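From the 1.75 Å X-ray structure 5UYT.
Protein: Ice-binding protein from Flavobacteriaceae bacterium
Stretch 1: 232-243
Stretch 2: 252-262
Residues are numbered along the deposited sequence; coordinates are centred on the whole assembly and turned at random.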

# COMPACT_ATOMS: atom_id res chain seq x y z
N ALA A 232 -9.14 -30.22 -15.87
CA ALA A 232 -10.27 -30.68 -15.07
C ALA A 232 -10.57 -29.69 -13.95
O ALA A 232 -9.66 -29.14 -13.36
CB ALA A 232 -9.97 -32.04 -14.47
N LEU A 233 -11.86 -29.50 -13.64
CA LEU A 233 -12.22 -28.69 -12.47
C LEU A 233 -12.91 -29.64 -11.51
O LEU A 233 -13.93 -30.23 -11.87
CB LEU A 233 -13.13 -27.51 -12.90
CG LEU A 233 -13.88 -26.74 -11.82
CD1 LEU A 233 -12.93 -26.18 -10.75
CD2 LEU A 233 -14.74 -25.65 -12.45
N THR A 234 -12.35 -29.83 -10.31
CA THR A 234 -12.88 -30.85 -9.39
C THR A 234 -13.08 -30.22 -8.03
O THR A 234 -12.13 -29.69 -7.45
CB THR A 234 -11.90 -32.01 -9.22
OG1 THR A 234 -11.65 -32.57 -10.51
CG2 THR A 234 -12.58 -33.12 -8.38
N ASN A 235 -14.30 -30.28 -7.52
CA ASN A 235 -14.54 -29.91 -6.13
C ASN A 235 -14.71 -31.14 -5.25
O ASN A 235 -15.24 -32.16 -5.70
CB ASN A 235 -15.82 -29.06 -5.99
CG ASN A 235 -16.12 -28.68 -4.54
OD1 ASN A 235 -15.40 -27.85 -3.91
ND2 ASN A 235 -17.14 -29.32 -3.94
N ALA A 236 -14.24 -31.03 -4.01
CA ALA A 236 -14.55 -32.03 -2.96
C ALA A 236 -15.06 -31.31 -1.74
O ALA A 236 -14.79 -30.11 -1.55
CB ALA A 236 -13.31 -32.82 -2.58
N GLY A 237 -15.78 -32.06 -0.89
CA GLY A 237 -16.34 -31.47 0.34
C GLY A 237 -17.56 -30.60 0.02
O GLY A 237 -18.10 -30.61 -1.10
N ILE A 238 -17.96 -29.85 1.03
CA ILE A 238 -19.15 -28.98 0.98
C ILE A 238 -18.72 -27.56 0.58
O ILE A 238 -18.06 -26.83 1.35
CB ILE A 238 -19.88 -28.99 2.36
CG1 ILE A 238 -20.34 -30.42 2.76
CG2 ILE A 238 -21.05 -27.99 2.34
CD1 ILE A 238 -21.31 -31.08 1.77
N THR A 239 -19.12 -27.18 -0.62
CA THR A 239 -18.66 -25.93 -1.23
C THR A 239 -19.89 -25.19 -1.68
O THR A 239 -20.84 -25.82 -2.21
CB THR A 239 -17.74 -26.27 -2.41
OG1 THR A 239 -16.47 -26.65 -1.87
CG2 THR A 239 -17.57 -25.08 -3.36
N TYR A 240 -19.88 -23.86 -1.49
CA TYR A 240 -20.96 -23.00 -2.03
C TYR A 240 -20.37 -21.94 -2.96
O TYR A 240 -19.28 -21.41 -2.69
CB TYR A 240 -21.68 -22.26 -0.91
CG TYR A 240 -22.62 -23.20 -0.18
CD1 TYR A 240 -23.98 -23.23 -0.49
CD2 TYR A 240 -22.13 -24.07 0.80
CE1 TYR A 240 -24.83 -24.15 0.16
CE2 TYR A 240 -22.96 -24.97 1.43
CZ TYR A 240 -24.30 -24.99 1.12
OH TYR A 240 -25.08 -25.89 1.83
N VAL A 241 -21.04 -21.67 -4.07
CA VAL A 241 -20.55 -20.71 -5.06
C VAL A 241 -21.69 -19.80 -5.47
O VAL A 241 -22.83 -20.28 -5.67
CB VAL A 241 -20.01 -21.44 -6.33
CG1 VAL A 241 -19.57 -20.41 -7.39
CG2 VAL A 241 -18.81 -22.33 -5.97
N THR A 242 -21.42 -18.49 -5.60
CA THR A 242 -22.34 -17.61 -6.33
C THR A 242 -21.61 -17.24 -7.62
O THR A 242 -20.49 -16.71 -7.59
CB THR A 242 -22.68 -16.36 -5.52
OG1 THR A 242 -23.29 -16.78 -4.29
CG2 THR A 242 -23.66 -15.46 -6.31
N GLY A 243 -22.24 -17.59 -8.73
CA GLY A 243 -21.70 -17.41 -10.09
C GLY A 243 -21.50 -18.76 -10.74
O GLY A 243 -21.87 -19.80 -10.16
N THR A 252 -16.09 -30.90 -15.36
CA THR A 252 -16.29 -30.28 -14.06
C THR A 252 -17.07 -31.26 -13.19
O THR A 252 -18.14 -31.72 -13.60
CB THR A 252 -17.06 -28.95 -14.22
OG1 THR A 252 -16.24 -28.04 -14.98
CG2 THR A 252 -17.36 -28.35 -12.85
N THR A 253 -16.53 -31.65 -12.04
CA THR A 253 -17.28 -32.58 -11.13
C THR A 253 -17.17 -32.08 -9.70
O THR A 253 -16.34 -31.22 -9.39
CB THR A 253 -16.73 -34.04 -11.17
OG1 THR A 253 -15.39 -34.05 -10.63
CG2 THR A 253 -16.71 -34.59 -12.58
N GLY A 254 -18.00 -32.62 -8.82
CA GLY A 254 -17.89 -32.34 -7.41
C GLY A 254 -18.68 -31.15 -6.89
O GLY A 254 -18.83 -31.00 -5.67
N PHE A 255 -19.15 -30.27 -7.79
CA PHE A 255 -20.01 -29.16 -7.36
C PHE A 255 -21.46 -29.62 -7.32
O PHE A 255 -21.95 -30.25 -8.25
CB PHE A 255 -19.89 -27.97 -8.31
CG PHE A 255 -18.54 -27.31 -8.27
CD1 PHE A 255 -18.31 -26.27 -7.39
CD2 PHE A 255 -17.49 -27.79 -9.05
CE1 PHE A 255 -17.04 -25.68 -7.27
CE2 PHE A 255 -16.22 -27.19 -8.97
CZ PHE A 255 -15.99 -26.13 -8.06
N GLN A 256 -22.14 -29.30 -6.22
CA GLN A 256 -23.53 -29.72 -6.03
C GLN A 256 -24.41 -28.58 -6.47
O GLN A 256 -24.24 -27.42 -5.98
CB GLN A 256 -23.78 -30.10 -4.57
CG GLN A 256 -22.92 -31.29 -4.15
CD GLN A 256 -23.06 -31.59 -2.66
OE1 GLN A 256 -22.68 -30.78 -1.78
NE2 GLN A 256 -23.59 -32.77 -2.36
N ALA A 257 -25.31 -28.87 -7.41
CA ALA A 257 -26.09 -27.81 -8.09
C ALA A 257 -26.82 -26.95 -7.07
O ALA A 257 -26.89 -25.73 -7.23
CB ALA A 257 -27.12 -28.41 -9.06
N ASP A 258 -27.38 -27.56 -6.04
CA ASP A 258 -28.17 -26.72 -5.11
C ASP A 258 -27.30 -25.80 -4.23
O ASP A 258 -27.84 -24.95 -3.53
CB ASP A 258 -29.06 -27.63 -4.23
CG ASP A 258 -30.22 -28.25 -5.00
OD1 ASP A 258 -30.44 -27.89 -6.17
OD2 ASP A 258 -30.88 -29.14 -4.43
N ASN A 259 -25.98 -25.98 -4.30
CA ASN A 259 -25.07 -25.14 -3.55
C ASN A 259 -24.47 -24.06 -4.44
O ASN A 259 -23.59 -23.33 -3.99
CB ASN A 259 -23.90 -25.96 -2.99
CG ASN A 259 -24.31 -26.88 -1.86
OD1 ASN A 259 -25.50 -27.02 -1.57
ND2 ASN A 259 -23.29 -27.48 -1.17
N VAL A 260 -24.92 -23.98 -5.70
CA VAL A 260 -24.32 -23.02 -6.65
C VAL A 260 -25.44 -22.10 -7.12
O VAL A 260 -26.40 -22.55 -7.77
CB VAL A 260 -23.62 -23.73 -7.85
CG1 VAL A 260 -23.20 -22.70 -8.92
CG2 VAL A 260 -22.43 -24.57 -7.37
N ASN A 261 -25.35 -20.83 -6.74
CA ASN A 261 -26.28 -19.80 -7.19
C ASN A 261 -25.71 -19.33 -8.53
O ASN A 261 -25.00 -18.31 -8.61
CB ASN A 261 -26.35 -18.63 -6.20
CG ASN A 261 -27.30 -17.54 -6.68
OD1 ASN A 261 -28.14 -17.75 -7.60
ND2 ASN A 261 -27.16 -16.33 -6.11
N GLY A 262 -26.04 -20.09 -9.57
CA GLY A 262 -25.31 -19.97 -10.85
C GLY A 262 -25.40 -21.30 -11.58
O GLY A 262 -26.13 -22.20 -11.15
O HOH W 1 -13.39 -33.05 -12.90
O HOH W 2 -20.37 -29.42 -2.18
O HOH W 3 -20.64 -27.73 -4.35
O HOH W 4 -24.22 -28.40 1.66

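The two stretches lie side by side as parallel strands in two short ladders, Leu-233 and Thr-234 beside Thr-252 and Thr-253, and Val-241 and Thr-242 beside Val-260 and Asn-261, and together they bury 840 Å². In the first ladder Thr-253 N donates to Leu-233 O (3.0 Å) and Asn-235 N to Thr-253 O (2.9 Å). The second repeats the pattern: Val-241 N donates to Asn-259 O (3.0 Å), Asn-261 N to Val-241 O (2.8 Å) and Gly-243 N to Asn-261 O (2.9 Å).

Between the ladders the backbones part, and side chains take over. Asn-235 points toward the second stretch; with chi1 t and chi2 at 70°, its ND2 reaches Gly-254 O (2.9 Å, nearly linear) and makes a weak bond to Gly-237 O (3.3 Å). Its OD1 accepts from Thr-239 OG1 (2.6 Å), so the amide is engaged at both ends and the buried polar group is paid for. The CA-to-CB bond, which points toward the second stretch, sets Asn-235 CB over the face of the Phe-255 ring, 3.5 Å from the ring centroid and close to its normal, while chi1 and chi2 set the position of the amide. Phe-255, chi1 m and chi2 -90°, starts sideways but brings its ring back to the first stretch, where CE2 lies 3.7 Å from Leu-233 CG and CE1 4.0 Å from Val-241 CG2. The flat ring thus spans the gap and joins the apolar residues of both ladders. Beyond it, Val-241 CB packs 4.1 Å from Val-260 CG2, both valines having chi1 t.

Asn-259 is the second bridging amide. Its chi1 m and chi2 of 7° direct ND2 to Thr-239 O (3.1 Å), while its CB sits over the face of the Tyr-240 ring, 4.0 Å from the centroid. Tyr-240, chi1 m and chi2 -97°, turns that face to the asparagine, and a water links Tyr-240 OH (2.7 Å) to Asn-259 ND2 (3.1 Å). Gln-256 joins less directly: one water donates to both its OE1 (2.7 Å) and Gly-237 O (2.8 Å), and another accepts from its N (2.9 Å) and donates to Thr-239 O (2.9 Å).

On the face carrying Thr-234 and Thr-253, chi1 is m in the former and p in the latter; Thr-234 CG2 approaches Thr-253 OG1 to 3.7 Å, and a water contacts both hydroxyls. Glycine suits position 254 because an ideal CB on Gly-254 would lie 1.8 Å from Asn-235 O, and position 262 because one on Gly-262 would fall 2.0 Å from Gly-243 O.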